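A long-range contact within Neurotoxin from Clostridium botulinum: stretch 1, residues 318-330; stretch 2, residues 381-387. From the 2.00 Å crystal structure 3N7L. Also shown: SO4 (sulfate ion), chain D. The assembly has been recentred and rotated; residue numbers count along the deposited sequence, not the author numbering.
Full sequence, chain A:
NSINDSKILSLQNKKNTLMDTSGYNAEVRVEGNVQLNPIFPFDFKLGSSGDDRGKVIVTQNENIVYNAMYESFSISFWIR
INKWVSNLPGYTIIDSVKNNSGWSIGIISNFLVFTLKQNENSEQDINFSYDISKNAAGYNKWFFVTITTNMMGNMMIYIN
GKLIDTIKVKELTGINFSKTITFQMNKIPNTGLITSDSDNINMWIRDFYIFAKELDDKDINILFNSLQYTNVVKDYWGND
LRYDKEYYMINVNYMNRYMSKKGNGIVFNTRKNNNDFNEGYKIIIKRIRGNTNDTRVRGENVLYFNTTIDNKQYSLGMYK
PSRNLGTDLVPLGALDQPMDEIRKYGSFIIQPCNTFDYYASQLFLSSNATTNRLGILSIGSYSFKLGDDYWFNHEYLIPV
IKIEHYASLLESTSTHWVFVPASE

Stretch 1 (318-330) MYKPSRNLGTDLV
Stretch 2, residues 381-387: SYSFKLG

When a mostly loop segment packs against a strand and the residues that follow it, a few directional hydrogen bonds commonly fix the register while apolar side chains fill the space between; residues 318-330 and 381-387 of this botulinum neurotoxin illustrate the principle. Here the backbone of Lys385 gives its amide to a side chain, Lys385 N to Ser322 OG at 2.9 Å with an N-H...O angle of 159°. Ser322 (phi/psi -55/-34, chi1 p) points toward the other stretch and accepts this bond where the CA atoms of Ser322 and Lys385 lie 5.7 Å apart. A water closes a second link between the same residues, accepting from Ser322 N at 2.9 Å and donating to Lys385 O at 2.6 Å. Both backbone polar groups of Lys385 are thus engaged, while its extended side chain (m, t, t, t) leads away.

The neighbouring Arg323, nearly extended at -141/154, starts sideways, but its end comes nearer. With chi1 p, chi2 148°, chi3 p and chi4 155°, Arg323 NH1 comes to 2.9 Å from Ser383 O, a hydrogen bond with a more bent angle of 132°. The aliphatic portion also packs: Arg323 CG lies 3.6 Å from Phe384 CB.

The two stretches run in opposite directions, for the next close CA pair, 6.5 Å apart, is Leu325 with Tyr382. Between these points sits Phe384 (-157/-162, chi1 p, chi2 118°), the buried hub of the packing. Leu325 (-84/-20; m, t) sets CD2 over one face of the Phe384 ring, 4.0 Å from the ring centroid and 27° off the normal, a CH-pi contact. Pro321 CB approaches Phe384 CD1 at 4.0 Å. At the ring edge, Tyr319 OH comes to 3.6 Å from Phe384 CZ; Tyr319 (-148/164, chi1 p, chi2 91°) also places OH 3.6 Å from Leu386 CD2.

Toward the start of the strand, Tyr382 (-134/148, chi1 m, chi2 89°) receives Leu325 CD2 against its CB at 3.8 Å and Leu329 CD1 against its OH at 3.7 Å. Leu329 (-115/133; m, t) ends a type II turn begun at Gly326, closed by Leu329 N to Gly326 O at 3.2 Å. Gly326 adopts 155/165, where a CB would jam against the preceding carbonyl and lie 2.8 Å from Leu329 CD1. Asn324 points away from the other stretch; its OD1 accepts from Gly326 N at 2.6 Å, and its ND2 donates to sulfate O1 at 3.1 Å. Asp328 N donates to sulfate O3 at 2.7 Å.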

ATOM      1  N   MET A 318      -5.618  29.095   1.668  1.00 22.11           N
ATOM      2  CA  MET A 318      -4.571  30.040   1.304  1.00 22.20           C
ATOM      3  C   MET A 318      -4.630  31.263   2.202  1.00 21.91           C
ATOM      4  O   MET A 318      -5.689  31.614   2.709  1.00 21.55           O
ATOM      5  CB  MET A 318      -4.738  30.486  -0.154  1.00 24.12           C
ATOM      6  CG  MET A 318      -4.548  29.376  -1.179  1.00 25.56           C
ATOM      7  SD  MET A 318      -4.821  29.958  -2.880  1.00 29.23           S
ATOM      8  CE  MET A 318      -6.610  29.976  -2.926  1.00 24.45           C
ATOM      9  N   TYR A 319      -3.485  31.902   2.406  1.00 21.07           N
ATOM     10  CA  TYR A 319      -3.419  33.115   3.209  1.00 21.97           C
ATOM     11  C   TYR A 319      -2.307  33.982   2.639  1.00 21.93           C
ATOM     12  O   TYR A 319      -1.482  33.495   1.867  1.00 21.56           O
ATOM     13  CB  TYR A 319      -3.153  32.788   4.689  1.00 21.04           C
ATOM     14  CG  TYR A 319      -1.801  32.178   4.979  1.00 21.32           C
ATOM     15  CD1 TYR A 319      -0.710  32.980   5.301  1.00 22.10           C
ATOM     16  CD2 TYR A 319      -1.613  30.797   4.931  1.00 20.14           C
ATOM     17  CE1 TYR A 319       0.539  32.421   5.570  1.00 20.90           C
ATOM     18  CE2 TYR A 319      -0.369  30.229   5.198  1.00 18.58           C
ATOM     19  CZ  TYR A 319       0.698  31.046   5.514  1.00 19.79           C
ATOM     20  OH  TYR A 319       1.932  30.497   5.756  1.00 18.51           O
ATOM     21  N   LYS A 320      -2.297  35.262   3.002  1.00 24.12           N
ATOM     22  CA  LYS A 320      -1.270  36.190   2.519  1.00 25.02           C
ATOM     23  C   LYS A 320      -0.071  36.156   3.451  1.00 24.82           C
ATOM     24  O   LYS A 320      -0.186  36.447   4.640  1.00 24.46           O
ATOM     25  CB  LYS A 320      -1.821  37.617   2.447  1.00 28.76           C
ATOM     26  CG  LYS A 320      -0.863  38.621   1.798  1.00 33.07           C
ATOM     27  CD  LYS A 320      -1.515  39.992   1.632  1.00 37.47           C
ATOM     28  CE  LYS A 320      -0.613  40.965   0.874  1.00 39.37           C
ATOM     29  NZ  LYS A 320       0.647  41.263   1.613  1.00 42.29           N
ATOM     30  N   PRO A 321       1.102  35.798   2.921  1.00 24.31           N
ATOM     31  CA  PRO A 321       2.309  35.734   3.747  1.00 24.92           C
ATOM     32  C   PRO A 321       2.845  37.131   4.062  1.00 24.58           C
ATOM     33  O   PRO A 321       2.483  38.099   3.391  1.00 26.78           O
ATOM     34  CB  PRO A 321       3.260  34.915   2.884  1.00 24.73           C
ATOM     35  CG  PRO A 321       2.907  35.391   1.492  1.00 23.82           C
ATOM     36  CD  PRO A 321       1.392  35.448   1.517  1.00 22.96           C
ATOM     37  N   SER A 322       3.695  37.231   5.082  1.00 23.32           N
ATOM     38  CA  SER A 322       4.276  38.512   5.478  1.00 25.03           C
ATOM     39  C   SER A 322       4.977  39.212   4.307  1.00 26.06           C
ATOM     40  O   SER A 322       4.984  40.433   4.218  1.00 26.52           O
ATOM     41  CB  SER A 322       5.266  38.305   6.623  1.00 23.73           C
ATOM     42  OG  SER A 322       6.312  37.432   6.234  1.00 23.21           O
ATOM     43  N   ARG A 323       5.584  38.430   3.424  1.00 27.11           N
ATOM     44  CA  ARG A 323       6.261  38.969   2.253  1.00 29.25           C
ATOM     45  C   ARG A 323       5.960  38.005   1.115  1.00 30.11           C
ATOM     46  O   ARG A 323       5.695  36.830   1.359  1.00 29.81           O
ATOM     47  CB  ARG A 323       7.774  39.028   2.484  1.00 32.92           C
ATOM     48  CG  ARG A 323       8.322  37.736   3.059  1.00 37.42           C
ATOM     49  CD  ARG A 323       9.748  37.427   2.626  1.00 41.52           C
ATOM     50  NE  ARG A 323      10.707  38.437   3.048  1.00 42.43           N
ATOM     51  CZ  ARG A 323      12.003  38.202   3.228  1.00 43.79           C
ATOM     52  NH1 ARG A 323      12.496  36.986   3.033  1.00 42.18           N
ATOM     53  NH2 ARG A 323      12.810  39.187   3.587  1.00 43.49           N
ATOM     54  N   ASN A 324       5.999  38.486  -0.123  1.00 31.29           N
ATOM     55  CA  ASN A 324       5.728  37.616  -1.263  1.00 32.74           C
ATOM     56  C   ASN A 324       6.746  36.470  -1.283  1.00 32.05           C
ATOM     57  O   ASN A 324       7.949  36.703  -1.209  1.00 31.95           O
ATOM     58  CB  ASN A 324       5.823  38.408  -2.566  1.00 37.05           C
ATOM     59  CG  ASN A 324       5.271  37.642  -3.751  1.00 39.69           C
ATOM     60  OD1 ASN A 324       5.665  36.506  -4.004  1.00 40.92           O
ATOM     61  ND2 ASN A 324       4.352  38.264  -4.484  1.00 41.54           N
ATOM     62  N   LEU A 325       6.264  35.235  -1.384  1.00 31.38           N
ATOM     63  CA  LEU A 325       7.155  34.077  -1.390  1.00 30.69           C
ATOM     64  C   LEU A 325       7.728  33.769  -2.770  1.00 31.90           C
ATOM     65  O   LEU A 325       8.745  33.085  -2.887  1.00 29.66           O
ATOM     66  CB  LEU A 325       6.424  32.841  -0.860  1.00 30.41           C
ATOM     67  CG  LEU A 325       5.798  32.930   0.538  1.00 29.97           C
ATOM     68  CD1 LEU A 325       5.172  31.591   0.899  1.00 30.76           C
ATOM     69  CD2 LEU A 325       6.859  33.313   1.561  1.00 30.93           C
ATOM     70  N   GLY A 326       7.070  34.270  -3.811  1.00 31.05           N
ATOM     71  CA  GLY A 326       7.537  34.025  -5.161  1.00 32.24           C
ATOM     72  C   GLY A 326       6.411  34.124  -6.170  1.00 33.84           C
ATOM     73  O   GLY A 326       5.232  34.105  -5.806  1.00 33.21           O
ATOM     74  N   THR A 327       6.775  34.227  -7.445  1.00 34.15           N
ATOM     75  CA  THR A 327       5.792  34.337  -8.517  1.00 34.43           C
ATOM     76  C   THR A 327       4.890  33.113  -8.557  1.00 32.52           C
ATOM     77  O   THR A 327       5.366  31.982  -8.571  1.00 32.71           O
ATOM     78  CB  THR A 327       6.479  34.482  -9.897  1.00 35.81           C
ATOM     79  OG1 THR A 327       7.385  35.592  -9.869  1.00 37.84           O
ATOM     80  CG2 THR A 327       5.441  34.724 -10.985  1.00 36.63           C
ATOM     81  N   ASP A 328       3.584  33.351  -8.581  1.00 32.52           N
ATOM     82  CA  ASP A 328       2.591  32.282  -8.634  1.00 32.08           C
ATOM     83  C   ASP A 328       2.608  31.323  -7.446  1.00 29.98           C
ATOM     84  O   ASP A 328       2.153  30.187  -7.561  1.00 30.20           O
ATOM     85  CB  ASP A 328       2.749  31.477  -9.924  1.00 35.32           C
ATOM     86  CG  ASP A 328       2.538  32.317 -11.165  1.00 38.53           C
ATOM     87  OD1 ASP A 328       1.454  32.929 -11.294  1.00 38.89           O
ATOM     88  OD2 ASP A 328       3.458  32.359 -12.011  1.00 42.13           O
ATOM     89  N   LEU A 329       3.130  31.773  -6.312  1.00 27.22           N
ATOM     90  CA  LEU A 329       3.163  30.928  -5.126  1.00 25.35           C
ATOM     91  C   LEU A 329       2.297  31.509  -4.018  1.00 23.04           C
ATOM     92  O   LEU A 329       2.362  32.698  -3.727  1.00 24.08           O
ATOM     93  CB  LEU A 329       4.598  30.766  -4.624  1.00 25.35           C
ATOM     94  CG  LEU A 329       5.544  29.987  -5.541  1.00 27.39           C
ATOM     95  CD1 LEU A 329       6.974  30.127  -5.028  1.00 28.60           C
ATOM     96  CD2 LEU A 329       5.122  28.525  -5.596  1.00 25.35           C
ATOM     97  N   VAL A 330       1.468  30.671  -3.413  1.00 22.59           N
ATOM     98  CA  VAL A 330       0.613  31.115  -2.324  1.00 21.99           C
ATOM     99  C   VAL A 330       0.672  30.038  -1.240  1.00 21.51           C
ATOM    100  O   VAL A 330       0.414  28.859  -1.500  1.00 21.25           O
ATOM    101  CB  VAL A 330      -0.847  31.351  -2.814  1.00 24.47           C
ATOM    102  CG1 VAL A 330      -1.378  30.101  -3.505  1.00 30.01           C
ATOM    103  CG2 VAL A 330      -1.738  31.742  -1.639  1.00 24.52           C
ATOM    104  N   SER A 381      10.613  25.309   1.246  1.00 21.24           N
ATOM    105  CA  SER A 381      11.051  26.142   2.346  1.00 21.89           C
ATOM    106  C   SER A 381      11.146  27.595   1.896  1.00 21.98           C
ATOM    107  O   SER A 381      11.767  27.901   0.881  1.00 22.48           O
ATOM    108  CB  SER A 381      12.401  25.654   2.869  1.00 24.15           C
ATOM    109  OG  SER A 381      12.799  26.400   4.008  1.00 28.77           O
ATOM    110  N   TYR A 382      10.508  28.483   2.650  1.00 20.88           N
ATOM    111  CA  TYR A 382      10.530  29.898   2.338  1.00 20.95           C
ATOM    112  C   TYR A 382      10.819  30.721   3.584  1.00 22.16           C
ATOM    113  O   TYR A 382      10.443  30.346   4.702  1.00 19.53           O
ATOM    114  CB  TYR A 382       9.204  30.322   1.715  1.00 20.84           C
ATOM    115  CG  TYR A 382       8.900  29.549   0.460  1.00 22.92           C
ATOM    116  CD1 TYR A 382       8.199  28.341   0.512  1.00 22.73           C
ATOM    117  CD2 TYR A 382       9.370  29.989  -0.779  1.00 24.04           C
ATOM    118  CE1 TYR A 382       7.974  27.591  -0.631  1.00 23.50           C
ATOM    119  CE2 TYR A 382       9.154  29.241  -1.935  1.00 25.61           C
ATOM    120  CZ  TYR A 382       8.456  28.043  -1.851  1.00 26.06           C
ATOM    121  OH  TYR A 382       8.255  27.291  -2.985  1.00 29.40           O
ATOM    122  N   SER A 383      11.486  31.850   3.381  1.00 22.13           N
ATOM    123  CA  SER A 383      11.851  32.728   4.478  1.00 21.98           C
ATOM    124  C   SER A 383      10.881  33.888   4.651  1.00 21.53           C
ATOM    125  O   SER A 383      10.826  34.793   3.820  1.00 22.17           O
ATOM    126  CB  SER A 383      13.266  33.273   4.253  1.00 20.10           C
ATOM    127  OG  SER A 383      13.625  34.205   5.260  1.00 23.70           O
ATOM    128  N   PHE A 384      10.098  33.844   5.720  1.00 21.33           N
ATOM    129  CA  PHE A 384       9.170  34.923   6.011  1.00 21.83           C
ATOM    130  C   PHE A 384       8.829  34.930   7.500  1.00 21.85           C
ATOM    131  O   PHE A 384       9.565  34.353   8.303  1.00 21.49           O
ATOM    132  CB  PHE A 384       7.907  34.845   5.127  1.00 21.25           C
ATOM    133  CG  PHE A 384       7.071  33.595   5.306  1.00 21.76           C
ATOM    134  CD1 PHE A 384       5.757  33.686   5.760  1.00 20.13           C
ATOM    135  CD2 PHE A 384       7.573  32.338   4.968  1.00 20.53           C
ATOM    136  CE1 PHE A 384       4.953  32.544   5.875  1.00 20.44           C
ATOM    137  CE2 PHE A 384       6.779  31.191   5.078  1.00 19.37           C
ATOM    138  CZ  PHE A 384       5.466  31.291   5.532  1.00 18.35           C
ATOM    139  N   LYS A 385       7.736  35.586   7.874  1.00 20.13           N
ATOM    140  CA  LYS A 385       7.364  35.664   9.280  1.00 21.84           C
ATOM    141  C   LYS A 385       5.988  35.077   9.595  1.00 22.02           C
ATOM    142  O   LYS A 385       5.011  35.355   8.899  1.00 21.47           O
ATOM    143  CB  LYS A 385       7.421  37.130   9.737  1.00 23.31           C
ATOM    144  CG  LYS A 385       8.778  37.790   9.507  1.00 21.99           C
ATOM    145  CD  LYS A 385       8.772  39.260   9.907  1.00 25.16           C
ATOM    146  CE  LYS A 385      10.166  39.863   9.774  1.00 24.55           C
ATOM    147  NZ  LYS A 385      10.170  41.317  10.085  1.00 29.06           N
ATOM    148  N   LEU A 386       5.927  34.264  10.647  1.00 22.41           N
ATOM    149  CA  LEU A 386       4.680  33.640  11.088  1.00 22.80           C
ATOM    150  C   LEU A 386       4.525  33.811  12.596  1.00 24.65           C
ATOM    151  O   LEU A 386       5.515  33.852  13.336  1.00 24.38           O
ATOM    152  CB  LEU A 386       4.661  32.139  10.752  1.00 21.67           C
ATOM    153  CG  LEU A 386       4.508  31.708   9.288  1.00 21.97           C
ATOM    154  CD1 LEU A 386       4.681  30.195   9.176  1.00 21.44           C
ATOM    155  CD2 LEU A 386       3.145  32.134   8.758  1.00 20.15           C
ATOM    156  N   GLY A 387       3.277  33.920  13.042  1.00 26.31           N
ATOM    157  CA  GLY A 387       3.002  34.072  14.460  1.00 27.80           C
ATOM    158  C   GLY A 387       3.693  35.255  15.113  1.00 28.59           C
ATOM    159  O   GLY A 387       3.559  36.396  14.666  1.00 26.60           O
TER
HETATM  160  S   SO4 D1303       2.911  37.058  -7.883  1.00 61.72           S
HETATM  161  O1  SO4 D1303       4.259  37.485  -7.477  1.00 60.45           O
HETATM  162  O2  SO4 D1303       1.900  37.883  -7.200  1.00 60.32           O
HETATM  163  O3  SO4 D1303       2.690  35.621  -7.530  1.00 61.24           O
HETATM  164  O4  SO4 D1303       2.792  37.202  -9.345  1.00 61.46           O
HETATM  165  O   HOH W   1       3.008  35.378   7.183  1.00 21.37           O